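Local coordinates for uncharacterized protein (Bombyx mori, PDB 5AZ0) that probably reduces aldehydes and ketones with a nicotinamide cofactor, as an aldo-keto reductase (AKR2E5) built on a TIM barrel, at residues Y22-G27 / I69-F74; L99-K104 / L126-V131. All coordinates share one frame; numbering follows the deposited sequence.

Contact 1. Residues Y22-G27 / I69-F74; sequences YGTWLG and IDTAHF. With ACT (acetate ion), chain F.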
loop_
_atom_site.group_PDB
_atom_site.type_symbol
_atom_site.label_atom_id
_atom_site.label_comp_id
_atom_site.label_asym_id
_atom_site.label_seq_id
_atom_site.Cartn_x
_atom_site.Cartn_y
_atom_site.Cartn_z
ATOM N N TYR A 22 -5.360 -2.454 6.497
ATOM C CA TYR A 22 -5.796 -1.203 7.060
ATOM C C TYR A 22 -4.759 -0.119 6.767
ATOM O O TYR A 22 -3.659 -0.139 7.292
ATOM C CB TYR A 22 -6.072 -1.385 8.606
ATOM C CG TYR A 22 -6.609 -0.165 9.296
ATOM C CD1 TYR A 22 -5.763 0.847 9.742
ATOM C CD2 TYR A 22 -7.971 -0.014 9.500
ATOM C CE1 TYR A 22 -6.279 1.984 10.379
ATOM C CE2 TYR A 22 -8.484 1.120 10.122
ATOM C CZ TYR A 22 -7.652 2.083 10.580
ATOM O OH TYR A 22 -8.224 3.200 11.121
ATOM N N GLY A 23 -5.111 0.839 5.929
ATOM C CA GLY A 23 -4.245 1.940 5.593
ATOM C C GLY A 23 -4.088 2.994 6.701
ATOM O O GLY A 23 -5.018 3.254 7.458
ATOM N N THR A 24 -2.901 3.574 6.805
ATOM C CA THR A 24 -2.575 4.486 7.890
ATOM C C THR A 24 -2.008 5.823 7.430
ATOM O O THR A 24 -1.540 6.614 8.266
ATOM C CB THR A 24 -1.615 3.841 8.889
ATOM O OG1 THR A 24 -0.324 3.621 8.320
ATOM C CG2 THR A 24 -2.174 2.556 9.448
ATOM N N TRP A 25 -2.037 6.086 6.121
ATOM C CA TRP A 25 -1.577 7.377 5.617
ATOM C C TRP A 25 -2.703 8.412 5.538
ATOM O O TRP A 25 -3.697 8.232 4.807
ATOM C CB TRP A 25 -1.068 7.192 4.219
ATOM C CG TRP A 25 -0.724 8.422 3.487
ATOM C CD1 TRP A 25 -1.040 8.687 2.153
ATOM C CD2 TRP A 25 0.084 9.509 3.933
ATOM N NE1 TRP A 25 -0.474 9.869 1.772
ATOM C CE2 TRP A 25 0.208 10.413 2.833
ATOM C CE3 TRP A 25 0.708 9.825 5.141
ATOM C CZ2 TRP A 25 0.941 11.620 2.912
ATOM C CZ3 TRP A 25 1.392 11.039 5.240
ATOM C CH2 TRP A 25 1.531 11.920 4.110
ATOM N N LEU A 26 -2.524 9.500 6.240
ATOM C CA LEU A 26 -3.584 10.507 6.387
ATOM C C LEU A 26 -3.599 11.571 5.291
ATOM O O LEU A 26 -4.609 12.233 5.108
ATOM C CB LEU A 26 -3.534 11.142 7.791
ATOM C CG LEU A 26 -4.027 10.175 8.868
ATOM C CD1 LEU A 26 -3.954 10.837 10.223
ATOM C CD2 LEU A 26 -5.425 9.635 8.648
ATOM N N GLY A 27 -2.526 11.704 4.543
ATOM C CA GLY A 27 -2.482 12.627 3.424
ATOM C C GLY A 27 -1.794 13.945 3.764
ATOM O O GLY A 27 -1.554 14.287 4.951
ATOM N N ILE A 69 -1.918 -4.481 8.688
ATOM C CA ILE A 69 -1.751 -3.075 8.925
ATOM C C ILE A 69 -0.597 -2.520 8.068
ATOM O O ILE A 69 0.520 -2.962 8.184
ATOM C CB ILE A 69 -1.392 -2.828 10.419
ATOM C CG1 ILE A 69 -2.467 -3.355 11.351
ATOM C CG2 ILE A 69 -1.220 -1.329 10.677
ATOM C CD1 ILE A 69 -1.955 -3.439 12.793
ATOM N N ASP A 70 -0.872 -1.498 7.270
ATOM C CA ASP A 70 0.098 -0.948 6.334
ATOM C C ASP A 70 0.511 0.370 6.843
ATOM O O ASP A 70 -0.351 1.263 7.029
ATOM C CB ASP A 70 -0.541 -0.782 4.931
ATOM C CG ASP A 70 0.454 -0.287 3.889
ATOM O OD1 ASP A 70 1.233 -1.145 3.391
ATOM O OD2 ASP A 70 0.440 0.968 3.590
ATOM N N THR A 71 1.788 0.522 7.164
ATOM C CA THR A 71 2.222 1.822 7.522
ATOM C C THR A 71 3.571 2.131 6.896
ATOM O O THR A 71 4.043 1.377 6.076
ATOM C CB THR A 71 2.222 2.030 9.085
ATOM O OG1 THR A 71 2.271 3.438 9.347
ATOM C CG2 THR A 71 3.374 1.362 9.761
ATOM N N ALA A 72 4.172 3.242 7.306
ATOM C CA ALA A 72 5.445 3.705 6.731
ATOM C C ALA A 72 6.136 4.728 7.653
ATOM O O ALA A 72 5.461 5.412 8.318
ATOM C CB ALA A 72 5.221 4.329 5.347
ATOM N N HIS A 73 7.462 4.841 7.619
ATOM C CA HIS A 73 8.133 5.943 8.234
ATOM C C HIS A 73 7.504 7.279 7.860
ATOM O O HIS A 73 7.098 8.086 8.746
ATOM C CB HIS A 73 9.600 5.912 7.883
ATOM C CG HIS A 73 10.375 7.049 8.459
ATOM N ND1 HIS A 73 11.602 7.445 7.970
ATOM C CD2 HIS A 73 10.080 7.901 9.484
ATOM C CE1 HIS A 73 12.043 8.476 8.678
ATOM N NE2 HIS A 73 11.123 8.777 9.599
ATOM N N PHE A 74 7.305 7.471 6.556
ATOM C CA PHE A 74 6.688 8.706 6.067
ATOM C C PHE A 74 5.317 9.063 6.617
ATOM O O PHE A 74 4.923 10.187 6.501
ATOM C CB PHE A 74 6.619 8.668 4.530
ATOM C CG PHE A 74 6.211 9.969 3.900
ATOM C CD1 PHE A 74 7.085 11.043 3.904
ATOM C CD2 PHE A 74 4.963 10.106 3.253
ATOM C CE1 PHE A 74 6.717 12.276 3.309
ATOM C CE2 PHE A 74 4.591 11.327 2.647
ATOM C CZ PHE A 74 5.469 12.414 2.687
HETATM C C ACT F . -1.832 3.445 3.345
HETATM O O ACT F . -2.671 4.350 3.519
HETATM O OXT ACT F . -1.340 2.765 4.267
HETATM C CH3 ACT F . -1.402 3.148 1.945
#

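Contact 2. Residues L99-K104 / L126-V131; sequences LFITTK and LGLDHV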
loop_
_atom_site.group_PDB
_atom_site.type_symbol
_atom_site.label_atom_id
_atom_site.label_comp_id
_atom_site.label_asym_id
_atom_site.label_seq_id
_atom_site.Cartn_x
_atom_site.Cartn_y
_atom_site.Cartn_z
ATOM N N LEU A 99 -0.733 -10.891 13.455
ATOM C CA LEU A 99 -0.775 -9.658 12.715
ATOM C C LEU A 99 0.245 -9.688 11.560
ATOM O O LEU A 99 1.294 -10.266 11.723
ATOM C CB LEU A 99 -0.465 -8.498 13.617
ATOM C CG LEU A 99 -1.460 -8.328 14.739
ATOM C CD1 LEU A 99 -0.919 -7.266 15.705
ATOM C CD2 LEU A 99 -2.779 -7.896 14.166
ATOM N N PHE A 100 -0.107 -9.025 10.461
ATOM C CA PHE A 100 0.775 -8.756 9.355
ATOM C C PHE A 100 0.999 -7.273 9.318
ATOM O O PHE A 100 0.091 -6.541 8.963
ATOM C CB PHE A 100 0.133 -9.202 8.034
ATOM C CG PHE A 100 1.098 -9.234 6.894
ATOM C CD1 PHE A 100 1.489 -8.020 6.225
ATOM C CD2 PHE A 100 1.711 -10.416 6.552
ATOM C CE1 PHE A 100 2.443 -8.069 5.220
ATOM C CE2 PHE A 100 2.669 -10.480 5.547
ATOM C CZ PHE A 100 3.027 -9.323 4.867
ATOM N N ILE A 101 2.216 -6.811 9.663
ATOM C CA ILE A 101 2.499 -5.396 9.742
ATOM C C ILE A 101 3.583 -4.998 8.774
ATOM O O ILE A 101 4.636 -5.609 8.711
ATOM C CB ILE A 101 2.949 -5.036 11.176
ATOM C CG1 ILE A 101 1.807 -5.344 12.157
ATOM C CG2 ILE A 101 3.349 -3.560 11.281
ATOM C CD1 ILE A 101 2.301 -5.311 13.597
ATOM N N THR A 102 3.281 -4.004 7.984
ATOM C CA THR A 102 4.191 -3.503 6.912
ATOM C C THR A 102 4.686 -2.100 7.250
ATOM O O THR A 102 3.906 -1.254 7.710
ATOM C CB THR A 102 3.429 -3.392 5.578
ATOM O OG1 THR A 102 3.077 -4.691 5.117
ATOM C CG2 THR A 102 4.320 -2.776 4.470
ATOM N N THR A 103 5.971 -1.840 7.062
ATOM C CA THR A 103 6.451 -0.472 7.057
ATOM C C THR A 103 7.330 -0.243 5.798
ATOM O O THR A 103 7.476 -1.142 4.989
ATOM C CB THR A 103 7.147 -0.026 8.368
ATOM O OG1 THR A 103 7.325 1.406 8.306
ATOM C CG2 THR A 103 8.482 -0.666 8.531
ATOM N N LYS A 104 7.878 0.956 5.645
ATOM C CA LYS A 104 8.449 1.410 4.381
ATOM C C LYS A 104 9.588 2.423 4.638
ATOM O O LYS A 104 9.532 3.156 5.607
ATOM C CB LYS A 104 7.402 1.968 3.414
ATOM C CG LYS A 104 6.137 1.158 3.301
ATOM C CD LYS A 104 5.101 1.866 2.432
ATOM C CE LYS A 104 3.773 1.171 2.718
ATOM N NZ LYS A 104 2.623 1.839 2.134
ATOM N N LEU A 126 7.412 1.324 16.381
ATOM C CA LEU A 126 6.284 0.411 16.376
ATOM C C LEU A 126 6.316 -0.515 17.574
ATOM O O LEU A 126 5.363 -1.170 17.794
ATOM C CB LEU A 126 6.350 -0.495 15.126
ATOM C CG LEU A 126 6.034 0.292 13.864
ATOM C CD1 LEU A 126 6.534 -0.508 12.657
ATOM C CD2 LEU A 126 4.519 0.525 13.760
ATOM N N GLY A 127 7.436 -0.587 18.309
ATOM C CA GLY A 127 7.556 -1.440 19.458
ATOM C C GLY A 127 7.751 -2.911 19.083
ATOM O O GLY A 127 7.309 -3.769 19.822
ATOM N N LEU A 128 8.415 -3.221 17.964
ATOM C CA LEU A 128 8.506 -4.607 17.496
ATOM C C LEU A 128 9.907 -5.120 17.355
ATOM O O LEU A 128 10.852 -4.323 17.130
ATOM C CB LEU A 128 7.831 -4.695 16.117
ATOM C CG LEU A 128 6.417 -4.204 16.002
ATOM C CD1 LEU A 128 5.966 -4.196 14.535
ATOM C CD2 LEU A 128 5.497 -5.085 16.842
ATOM N N ASP A 129 10.057 -6.436 17.409
ATOM C CA ASP A 129 11.277 -7.176 17.029
ATOM C C ASP A 129 11.470 -7.109 15.523
ATOM O O ASP A 129 12.565 -6.910 15.050
ATOM C CB ASP A 129 11.138 -8.664 17.396
ATOM C CG ASP A 129 12.345 -9.534 16.970
ATOM O OD1 ASP A 129 13.387 -9.401 17.676
ATOM O OD2 ASP A 129 12.218 -10.395 16.001
ATOM N N HIS A 130 10.357 -7.354 14.788
ATOM C CA HIS A 130 10.361 -7.441 13.337
ATOM C C HIS A 130 9.057 -7.009 12.763
ATOM O O HIS A 130 8.026 -6.989 13.437
ATOM C CB HIS A 130 10.687 -8.858 12.849
ATOM C CG HIS A 130 9.727 -9.879 13.364
ATOM N ND1 HIS A 130 9.969 -10.597 14.526
ATOM C CD2 HIS A 130 8.506 -10.265 12.924
ATOM C CE1 HIS A 130 8.930 -11.389 14.760
ATOM N NE2 HIS A 130 8.049 -11.232 13.790
ATOM N N VAL A 131 9.107 -6.577 11.508
ATOM C CA VAL A 131 7.905 -6.410 10.719
ATOM C C VAL A 131 7.711 -7.665 9.883
ATOM O O VAL A 131 8.643 -8.453 9.715
ATOM C CB VAL A 131 7.915 -5.171 9.782
ATOM C CG1 VAL A 131 7.624 -3.861 10.574
ATOM C CG2 VAL A 131 9.199 -5.047 8.963
#

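Contact 1. Residues Y22-G27 / I69-F74
Thr24 is tied to Asp70 and Thr71 through one hydroxyl. Thr24 OG1 donates to Asp70 O at 2.7 Å, in the carbonyl plane and on a lone pair, and accepts a hydrogen from Thr71 OG1 at 2.8 Å. OG1 stands between the backbone N and the carbonyl carbon of Thr24 (chi1 68°), which turns Thr24 CG2 to the N side, where it meets Ile69 CG2 at 4.2 Å with the two side chains crossing at about a right angle. Farther along, the six-membered ring of Trp25 meets Phe74 obliquely, Trp25 CH2 to Phe74 CE2 at 3.4 Å, with the ring planes at 43°. Phe74 CD2 lies toward the rim of one indole face, while Gly27 N sits over the centre of the opposite face.

An acetate ion, probably from the crystallisation liquor, is bound at the backbone of Thr24 and Trp25 and beside Asp70. Its OXT accepts from Thr24 N at 3.1 Å and its O from Trp25 N at 3.2 Å, while Asp70 OD2 lies 2.6 Å from OXT. Asp70 is held in turn by a salt bridge from OD2 to Lys104 and a hydrogen bond from Gln197 to OD1. This placement, at the C-terminal ends of barrel strands, is consistent with the active-site pocket of aldo-keto reductases.

Behind these groups, Asp70 N bonds to Tyr22 O, pairing strand 22-23 in parallel with strand 68-70. Outside the barrel, Tyr22 packs on helix 51-64, whereas Thr24 and Ile69 both rest on Ile81 of helix 78-90.

Contact 2. Residues L99-K104 / L126-V131
Ile101 and Thr103, on strand 100-105 of the TIM barrel, pack against Leu126, Leu128 and Val131 in the turn that leads from helix 112-126 back to strand 133-136, within a beta-alpha-beta crossover. The turn begins with a Schellman motif, in which Gly127 takes a positive phi at the end of the helix. From there the chain folds back toward the strand, and Val131 CA comes to 5.6 Å from Ile101 CA. Asn132, just before strand 133-136, hydrogen-bonds to Ile101 N through OD1.

Ile101 and Leu128 reach toward each other tip to tip, their CD1 methyls 3.9 Å apart. With CG1 beside the backbone N and anti to the carbonyl carbon (chi1 -62°), Ile101 CG2 is left anti to the N and lies 4.3 Å from Val131 CG1. Val131 CG1 also touches Thr103 CG2 at 3.9 Å, the two side chains crossing at about a right angle, so CG1 is shared by two residues of the strand. Val131 CB also sits against the backbone, 3.5 Å from Ile101 O. Leu126 makes a looser approach, with Leu126 CD1 4.4 Å from Thr103 CB.

In Thr103 the hydroxyl is anti to the backbone N (chi1 -169°) and bonds to Glu78, while the methyl faces the valine. Leu119 and Leu123 of helix 112-126 also pack on Val131, extending the apolar layer between barrel and helix. A bound calcium ion lies about 4 Å from the Leu128 side chain.

With no hydrogen bond passing directly between the segments, van der Waals contact of methyl groups joins them, and the contact rests on their fit in shape rather than on directional bonds.

In the fold
Contacts 1 and 2 follow one another along the chain, the first closing before the second opens, and their centres lie about 12 Å apart. They share the parallel barrel sheet, in which strands 68-70 and 100-105 are neighbours. At this seam Asp70 OD2 forms a salt bridge with Lys104 NZ at 2.8 Å, and Thr71 N probably bonds to Thr102 O. Contact 1 lies nearer the centre of the chain, beside the acetate, whereas contact 2 joins strand 100-105 to the outer layer. Asp70, Lys104, Tyr75 and His137 match the Asp-Tyr-Lys-His set of aldo-keto reductases, so the seam probably borders the catalytic centre.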